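Local coordinates for PTS-dependent dihydroxyacetone kinase operon regulatory protein (Escherichia coli, PDB 4LRZ) that activates transcription of the dhaKLM operon from a sigma-70 promoter and represses its own expression, this chain being its probable sensor domain, at residues 138-150 with 161-175. Numbering follows the deposited sequence.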
ATOM      1  N   GLN F 138      24.432  10.600 -31.017  1.00 43.98           N
ATOM      2  CA  GLN F 138      25.851  10.513 -30.629  1.00 45.60           C
ATOM      3  C   GLN F 138      26.190  11.271 -29.352  1.00 44.79           C
ATOM      4  O   GLN F 138      27.145  10.915 -28.655  1.00 45.20           O
ATOM      5  CB  GLN F 138      26.770  11.017 -31.752  1.00 46.96           C
ATOM      6  CG  GLN F 138      27.059   9.967 -32.827  1.00 51.34           C
ATOM      7  CD  GLN F 138      27.546  10.568 -34.175  1.00 56.67           C
ATOM      8  OE1 GLN F 138      28.066  11.698 -34.242  1.00 58.29           O
ATOM      9  NE2 GLN F 138      27.375   9.793 -35.249  1.00 58.17           N
ATOM     10  N   VAL F 139      25.431  12.322 -29.062  1.00 44.02           N
ATOM     11  CA  VAL F 139      25.689  13.134 -27.876  1.00 44.05           C
ATOM     12  C   VAL F 139      25.536  12.289 -26.596  1.00 43.35           C
ATOM     13  O   VAL F 139      26.217  12.541 -25.594  1.00 44.23           O
ATOM     14  CB  VAL F 139      24.818  14.431 -27.888  1.00 43.63           C
ATOM     15  CG1 VAL F 139      24.632  14.994 -26.491  1.00 43.66           C
ATOM     16  CG2 VAL F 139      25.475  15.462 -28.793  1.00 45.15           C
ATOM     17  N   LEU F 140      24.711  11.245 -26.666  1.00 42.02           N
ATOM     18  CA  LEU F 140      24.461  10.370 -25.517  1.00 41.38           C
ATOM     19  C   LEU F 140      25.399   9.172 -25.377  1.00 42.06           C
ATOM     20  O   LEU F 140      25.248   8.395 -24.432  1.00 41.45           O
ATOM     21  CB  LEU F 140      22.994   9.907 -25.497  1.00 39.57           C
ATOM     22  CG  LEU F 140      21.956  11.042 -25.379  1.00 38.92           C
ATOM     23  CD1 LEU F 140      20.539  10.487 -25.290  1.00 36.10           C
ATOM     24  CD2 LEU F 140      22.235  11.996 -24.188  1.00 33.36           C
ATOM     25  N   TRP F 141      26.371   9.032 -26.277  1.00 43.14           N
ATOM     26  CA  TRP F 141      27.273   7.865 -26.249  1.00 44.94           C
ATOM     27  C   TRP F 141      28.162   7.794 -24.998  1.00 44.49           C
ATOM     28  O   TRP F 141      28.691   6.747 -24.679  1.00 44.69           O
ATOM     29  CB  TRP F 141      28.115   7.776 -27.518  1.00 46.29           C
ATOM     30  CG  TRP F 141      27.310   7.378 -28.785  1.00 52.05           C
ATOM     31  CD1 TRP F 141      25.940   7.312 -28.916  1.00 53.01           C
ATOM     32  CD2 TRP F 141      27.845   7.025 -30.079  1.00 56.06           C
ATOM     33  NE1 TRP F 141      25.601   6.936 -30.189  1.00 54.93           N
ATOM     34  CE2 TRP F 141      26.741   6.753 -30.927  1.00 56.53           C
ATOM     35  CE3 TRP F 141      29.150   6.917 -30.603  1.00 59.14           C
ATOM     36  CZ2 TRP F 141      26.900   6.375 -32.277  1.00 60.00           C
ATOM     37  CZ3 TRP F 141      29.312   6.545 -31.957  1.00 61.00           C
ATOM     38  CH2 TRP F 141      28.191   6.278 -32.773  1.00 60.94           C
ATOM     39  N   ASN F 142      28.307   8.913 -24.308  1.00 43.85           N
ATOM     40  CA  ASN F 142      29.025   8.940 -23.049  1.00 45.47           C
ATOM     41  C   ASN F 142      28.203   8.579 -21.829  1.00 43.71           C
ATOM     42  O   ASN F 142      28.761   8.483 -20.757  1.00 44.91           O
ATOM     43  CB  ASN F 142      29.651  10.315 -22.851  1.00 46.50           C
ATOM     44  CG  ASN F 142      30.693  10.575 -23.852  1.00 50.10           C
ATOM     45  OD1 ASN F 142      30.518  11.421 -24.731  1.00 55.65           O
ATOM     46  ND2 ASN F 142      31.765   9.774 -23.811  1.00 51.86           N
ATOM     47  N   TRP F 143      26.899   8.373 -22.022  1.00 41.82           N
ATOM     48  CA  TRP F 143      25.939   8.148 -20.955  1.00 40.02           C
ATOM     49  C   TRP F 143      25.354   6.745 -20.950  1.00 39.66           C
ATOM     50  O   TRP F 143      25.280   6.072 -21.997  1.00 39.26           O
ATOM     51  CB  TRP F 143      24.826   9.204 -21.022  1.00 38.90           C
ATOM     52  CG  TRP F 143      25.402  10.511 -20.817  1.00 38.69           C
ATOM     53  CD1 TRP F 143      25.990  11.307 -21.760  1.00 41.51           C
ATOM     54  CD2 TRP F 143      25.617  11.153 -19.566  1.00 40.44           C
ATOM     55  NE1 TRP F 143      26.515  12.436 -21.176  1.00 39.39           N
ATOM     56  CE2 TRP F 143      26.295  12.371 -19.829  1.00 39.35           C
ATOM     57  CE3 TRP F 143      25.288  10.833 -18.246  1.00 37.42           C
ATOM     58  CZ2 TRP F 143      26.647  13.257 -18.825  1.00 38.27           C
ATOM     59  CZ3 TRP F 143      25.610  11.723 -17.261  1.00 37.38           C
ATOM     60  CH2 TRP F 143      26.289  12.921 -17.550  1.00 38.96           C
ATOM     61  N   ALA F 144      24.990   6.309 -19.745  1.00 38.43           N
ATOM     62  CA  ALA F 144      24.152   5.160 -19.516  1.00 38.23           C
ATOM     63  C   ALA F 144      22.832   5.684 -18.915  1.00 37.66           C
ATOM     64  O   ALA F 144      22.860   6.557 -18.038  1.00 38.66           O
ATOM     65  CB  ALA F 144      24.843   4.185 -18.526  1.00 38.26           C
ATOM     66  N   PHE F 145      21.687   5.164 -19.358  1.00 36.53           N
ATOM     67  CA  PHE F 145      20.396   5.478 -18.714  1.00 35.54           C
ATOM     68  C   PHE F 145      19.689   4.188 -18.274  1.00 35.49           C
ATOM     69  O   PHE F 145      19.740   3.187 -18.983  1.00 36.17           O
ATOM     70  CB  PHE F 145      19.491   6.303 -19.645  1.00 35.27           C
ATOM     71  CG  PHE F 145      19.967   7.716 -19.857  1.00 35.54           C
ATOM     72  CD1 PHE F 145      19.572   8.739 -19.003  1.00 39.63           C
ATOM     73  CD2 PHE F 145      20.815   8.030 -20.881  1.00 35.89           C
ATOM     74  CE1 PHE F 145      20.024  10.058 -19.194  1.00 38.06           C
ATOM     75  CE2 PHE F 145      21.270   9.333 -21.070  1.00 35.57           C
ATOM     76  CZ  PHE F 145      20.875  10.334 -20.244  1.00 36.49           C
ATOM     77  N   CYS F 146      19.107   4.192 -17.083  1.00 34.47           N
ATOM     78  CA  CYS F 146      18.202   3.132 -16.674  1.00 34.87           C
ATOM     79  C   CYS F 146      16.876   3.791 -16.372  1.00 33.74           C
ATOM     80  O   CYS F 146      16.830   4.893 -15.805  1.00 33.89           O
ATOM     81  CB  CYS F 146      18.669   2.462 -15.376  1.00 35.19           C
ATOM     82  SG  CYS F 146      20.259   1.633 -15.481  1.00 42.45           S
ATOM     83  N   ALA F 147      15.791   3.097 -16.671  1.00 32.40           N
ATOM     84  CA  ALA F 147      14.479   3.653 -16.387  1.00 30.47           C
ATOM     85  C   ALA F 147      13.447   2.566 -16.217  1.00 29.71           C
ATOM     86  O   ALA F 147      13.541   1.449 -16.780  1.00 29.36           O
ATOM     87  CB  ALA F 147      14.063   4.643 -17.493  1.00 30.09           C
ATOM     88  N   THR F 148      12.437   2.895 -15.444  1.00 28.72           N
ATOM     89  CA  THR F 148      11.356   1.975 -15.266  1.00 29.43           C
ATOM     90  C   THR F 148      10.103   2.816 -15.259  1.00 30.58           C
ATOM     91  O   THR F 148      10.090   3.865 -14.642  1.00 32.37           O
ATOM     92  CB  THR F 148      11.507   1.210 -13.901  1.00 28.53           C
ATOM     93  OG1 THR F 148      12.750   0.477 -13.914  1.00 28.96           O
ATOM     94  CG2 THR F 148      10.383   0.240 -13.706  1.00 25.35           C
ATOM     95  N   PRO F 149       9.034   2.338 -15.900  1.00 31.67           N
ATOM     96  CA  PRO F 149       7.800   3.074 -15.835  1.00 32.71           C
ATOM     97  C   PRO F 149       7.067   2.832 -14.500  1.00 33.85           C
ATOM     98  O   PRO F 149       7.231   1.768 -13.893  1.00 32.96           O
ATOM     99  CB  PRO F 149       6.998   2.486 -17.004  1.00 32.39           C
ATOM    100  CG  PRO F 149       7.464   1.100 -17.141  1.00 32.25           C
ATOM    101  CD  PRO F 149       8.926   1.169 -16.807  1.00 32.85           C
ATOM    102  N   LEU F 150       6.262   3.802 -14.066  1.00 34.81           N
ATOM    103  CA  LEU F 150       5.396   3.515 -12.958  1.00 36.96           C
ATOM    104  C   LEU F 150       3.934   3.783 -13.198  1.00 38.25           C
ATOM    105  O   LEU F 150       3.543   4.618 -14.050  1.00 37.18           O
ATOM    106  CB  LEU F 150       5.866   4.179 -11.675  1.00 38.03           C
ATOM    107  CG  LEU F 150       5.477   5.597 -11.356  1.00 39.17           C
ATOM    108  CD1 LEU F 150       4.756   5.495 -10.065  1.00 37.14           C
ATOM    109  CD2 LEU F 150       6.777   6.362 -11.177  1.00 40.60           C
ATOM    110  N   ILE F 161      10.921   6.434 -13.606  1.00 30.02           N
ATOM    111  CA  ILE F 161      12.034   6.721 -12.694  1.00 29.01           C
ATOM    112  C   ILE F 161      13.270   6.386 -13.471  1.00 28.81           C
ATOM    113  O   ILE F 161      13.388   5.291 -14.003  1.00 29.01           O
ATOM    114  CB  ILE F 161      12.024   5.838 -11.392  1.00 29.15           C
ATOM    115  CG1 ILE F 161      10.726   6.034 -10.594  1.00 30.22           C
ATOM    116  CG2 ILE F 161      13.245   6.144 -10.456  1.00 26.02           C
ATOM    117  CD1 ILE F 161      10.538   7.441  -9.973  1.00 30.79           C
ATOM    118  N   ALA F 162      14.209   7.308 -13.506  1.00 29.07           N
ATOM    119  CA  ALA F 162      15.445   7.055 -14.203  1.00 31.09           C
ATOM    120  C   ALA F 162      16.686   7.476 -13.404  1.00 32.09           C
ATOM    121  O   ALA F 162      16.626   8.369 -12.528  1.00 32.73           O
ATOM    122  CB  ALA F 162      15.437   7.783 -15.589  1.00 29.99           C
ATOM    123  N   LEU F 163      17.791   6.840 -13.782  1.00 32.57           N
ATOM    124  CA  LEU F 163      19.104   7.053 -13.254  1.00 34.18           C
ATOM    125  C   LEU F 163      20.063   7.242 -14.442  1.00 35.49           C
ATOM    126  O   LEU F 163      20.161   6.374 -15.305  1.00 35.46           O
ATOM    127  CB  LEU F 163      19.514   5.833 -12.441  1.00 34.11           C
ATOM    128  CG  LEU F 163      20.891   5.754 -11.772  1.00 35.46           C
ATOM    129  CD1 LEU F 163      20.786   4.916 -10.484  1.00 35.66           C
ATOM    130  CD2 LEU F 163      21.972   5.216 -12.691  1.00 33.25           C
ATOM    131  N   ALA F 164      20.774   8.378 -14.455  1.00 37.17           N
ATOM    132  CA  ALA F 164      21.718   8.745 -15.512  1.00 38.36           C
ATOM    133  C   ALA F 164      23.124   8.758 -14.926  1.00 40.11           C
ATOM    134  O   ALA F 164      23.320   9.267 -13.820  1.00 41.52           O
ATOM    135  CB  ALA F 164      21.383  10.119 -16.064  1.00 37.08           C
ATOM    136  N   CYS F 165      24.095   8.216 -15.663  1.00 40.80           N
ATOM    137  CA  CYS F 165      25.497   8.232 -15.251  1.00 41.70           C
ATOM    138  C   CYS F 165      26.454   8.086 -16.414  1.00 42.33           C
ATOM    139  O   CYS F 165      26.094   7.469 -17.415  1.00 41.85           O
ATOM    140  CB  CYS F 165      25.795   7.144 -14.197  1.00 42.47           C
ATOM    141  SG  CYS F 165      25.843   5.423 -14.750  1.00 43.32           S
ATOM    142  N   PRO F 166      27.694   8.625 -16.279  1.00 43.75           N
ATOM    143  CA  PRO F 166      28.711   8.366 -17.317  1.00 44.71           C
ATOM    144  C   PRO F 166      28.794   6.873 -17.594  1.00 45.66           C
ATOM    145  O   PRO F 166      28.722   6.059 -16.667  1.00 45.98           O
ATOM    146  CB  PRO F 166      30.006   8.909 -16.708  1.00 45.16           C
ATOM    147  CG  PRO F 166      29.582   9.954 -15.751  1.00 44.63           C
ATOM    148  CD  PRO F 166      28.180   9.577 -15.261  1.00 44.47           C
ATOM    149  N   VAL F 167      28.875   6.522 -18.868  1.00 46.51           N
ATOM    150  CA  VAL F 167      28.793   5.132 -19.286  1.00 48.20           C
ATOM    151  C   VAL F 167      29.837   4.226 -18.584  1.00 50.21           C
ATOM    152  O   VAL F 167      29.509   3.106 -18.189  1.00 51.16           O
ATOM    153  CB  VAL F 167      28.829   5.013 -20.856  1.00 48.03           C
ATOM    154  CG1 VAL F 167      30.219   5.157 -21.387  1.00 47.57           C
ATOM    155  CG2 VAL F 167      28.218   3.710 -21.307  1.00 48.88           C
ATOM    156  N   GLU F 168      31.067   4.715 -18.403  1.00 51.82           N
ATOM    157  CA  GLU F 168      32.122   3.925 -17.742  1.00 54.01           C
ATOM    158  C   GLU F 168      31.835   3.584 -16.261  1.00 53.43           C
ATOM    159  O   GLU F 168      32.419   2.652 -15.720  1.00 53.85           O
ATOM    160  CB  GLU F 168      33.521   4.580 -17.899  1.00 56.01           C
ATOM    161  CG  GLU F 168      33.824   5.806 -16.951  1.00 60.03           C
ATOM    162  CD  GLU F 168      33.378   7.208 -17.510  1.00 65.65           C
ATOM    163  OE1 GLU F 168      32.754   7.300 -18.621  1.00 63.74           O
ATOM    164  OE2 GLU F 168      33.671   8.221 -16.806  1.00 66.13           O
ATOM    165  N   GLN F 169      30.932   4.322 -15.617  1.00 52.44           N
ATOM    166  CA  GLN F 169      30.635   4.085 -14.203  1.00 52.30           C
ATOM    167  C   GLN F 169      29.328   3.348 -13.907  1.00 50.38           C
ATOM    168  O   GLN F 169      28.897   3.292 -12.760  1.00 49.70           O
ATOM    169  CB  GLN F 169      30.610   5.403 -13.463  1.00 52.99           C
ATOM    170  CG  GLN F 169      31.916   6.127 -13.462  1.00 56.35           C
ATOM    171  CD  GLN F 169      31.756   7.482 -12.862  1.00 58.86           C
ATOM    172  OE1 GLN F 169      31.220   7.630 -11.750  1.00 59.86           O
ATOM    173  NE2 GLN F 169      32.191   8.499 -13.592  1.00 59.42           N
ATOM    174  N   THR F 170      28.697   2.792 -14.930  1.00 48.84           N
ATOM    175  CA  THR F 170      27.436   2.099 -14.737  1.00 47.54           C
ATOM    176  C   THR F 170      27.625   0.953 -13.745  1.00 47.12           C
ATOM    177  O   THR F 170      28.690   0.391 -13.689  1.00 48.85           O
ATOM    178  CB  THR F 170      26.840   1.622 -16.084  1.00 46.96           C
ATOM    179  OG1 THR F 170      25.464   1.261 -15.884  1.00 49.17           O
ATOM    180  CG2 THR F 170      27.629   0.440 -16.663  1.00 46.13           C
ATOM    181  N   THR F 171      26.630   0.638 -12.926  1.00 45.73           N
ATOM    182  CA  THR F 171      26.732  -0.589 -12.111  1.00 45.53           C
ATOM    183  C   THR F 171      25.560  -1.519 -12.396  1.00 44.05           C
ATOM    184  O   THR F 171      24.508  -1.075 -12.852  1.00 43.43           O
ATOM    185  CB  THR F 171      26.853  -0.349 -10.556  1.00 45.18           C
ATOM    186  OG1 THR F 171      25.562  -0.172  -9.972  1.00 44.61           O
ATOM    187  CG2 THR F 171      27.696   0.861 -10.229  1.00 47.16           C
ATOM    188  N   ALA F 172      25.743  -2.796 -12.090  1.00 43.50           N
ATOM    189  CA  ALA F 172      24.729  -3.823 -12.298  1.00 42.21           C
ATOM    190  C   ALA F 172      23.460  -3.644 -11.418  1.00 40.67           C
ATOM    191  O   ALA F 172      22.405  -4.221 -11.690  1.00 40.28           O
ATOM    192  CB  ALA F 172      25.371  -5.220 -12.079  1.00 42.69           C
ATOM    193  N   ALA F 173      23.575  -2.858 -10.361  1.00 39.65           N
ATOM    194  CA  ALA F 173      22.447  -2.599  -9.473  1.00 38.73           C
ATOM    195  C   ALA F 173      21.576  -1.392  -9.853  1.00 37.43           C
ATOM    196  O   ALA F 173      20.547  -1.155  -9.225  1.00 36.26           O
ATOM    197  CB  ALA F 173      22.952  -2.464  -8.006  1.00 38.79           C
ATOM    198  N   ASP F 174      22.009  -0.627 -10.860  1.00 37.42           N
ATOM    199  CA  ASP F 174      21.302   0.574 -11.304  1.00 36.73           C
ATOM    200  C   ASP F 174      19.883   0.303 -11.800  1.00 35.60           C
ATOM    201  O   ASP F 174      18.923   0.980 -11.399  1.00 35.47           O
ATOM    202  CB  ASP F 174      22.130   1.299 -12.364  1.00 37.25           C
ATOM    203  CG  ASP F 174      23.467   1.849 -11.796  1.00 40.89           C
ATOM    204  OD1 ASP F 174      23.708   1.712 -10.571  1.00 41.77           O
ATOM    205  OD2 ASP F 174      24.295   2.405 -12.564  1.00 43.64           O
ATOM    206  N   LEU F 175      19.737  -0.690 -12.654  1.00 34.88           N
ATOM    207  CA  LEU F 175      18.433  -1.001 -13.218  1.00 34.31           C
ATOM    208  C   LEU F 175      17.413  -1.523 -12.171  1.00 33.69           C
ATOM    209  O   LEU F 175      16.328  -0.931 -11.983  1.00 33.72           O
ATOM    210  CB  LEU F 175      18.612  -1.969 -14.386  1.00 34.54           C
ATOM    211  CG  LEU F 175      17.395  -2.234 -15.277  1.00 36.20           C
ATOM    212  CD1 LEU F 175      16.791  -0.942 -15.826  1.00 34.10           C
ATOM    213  CD2 LEU F 175      17.810  -3.154 -16.442  1.00 36.34           C
TER
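Strands 143-150 and 161-166 pair as an antiparallel beta hairpin, two neighbouring strands in the five-stranded sheet of the GAF domain, whose strand order is 2-1-5-4-3. Six backbone hydrogen bonds join Ala144 to Cys165, Cys146 to Leu163 and Thr148 to Ile161, two for each pair. A seventh, from Val167 N to Asn142 O (2.7 Å), ties the 3-10 segment 167-168 to Asn142, just ahead of strand 143-150. Its donor stands above the carbonyl plane of Asn142.

One face of the sheet carries Phe145, Ala147, Ala162 and Ala164. With CG anti to its carbonyl carbon (chi1 -71°), the Phe145 ring places CE1 3.4 Å from Ala164 CB. Ala147 CB and Ala162 CB meet at 3.9 Å. Helix 117-124 packs on this face, touching Phe145, Ala147 and Ala162. At the Pro166 end, Trp143 brings CE3 and CZ3 of its six-membered ring to the Cys165-Pro166 peptide, with CE3 3.5 Å from Cys165 C.

The other face receives the start of helix 174-211. Cys146 SG lies 3.7 Å from Asp174 CB, and Leu175 CD1 comes 3.9 Å from Cys146 CB. Thr171 and Asp174 form a capping box: Thr171 N donates to Asp174 OD2, and Ala173 N weakly to Thr171 OG1. Thr171 OG1 also donates to Asp174 OD1 (2.7 Å). Both Thr171 donors sit well out of the carboxylate plane. Arg71 adds a salt bridge to OD2. With an alanine at Asp174, Arg71 would probably lose this charge partner, and Thr171 N and OG1 the carboxylate they donate to. Thr171 OG1 also bonds Thr171 OG1 of the second subunit.

The chemistry is thus divided: backbone bonds and apolar side chains, two of them aromatic, hold the hairpin, while a carboxylate gripped by Thr171 and Arg71 fixes the helix start at the subunit interface.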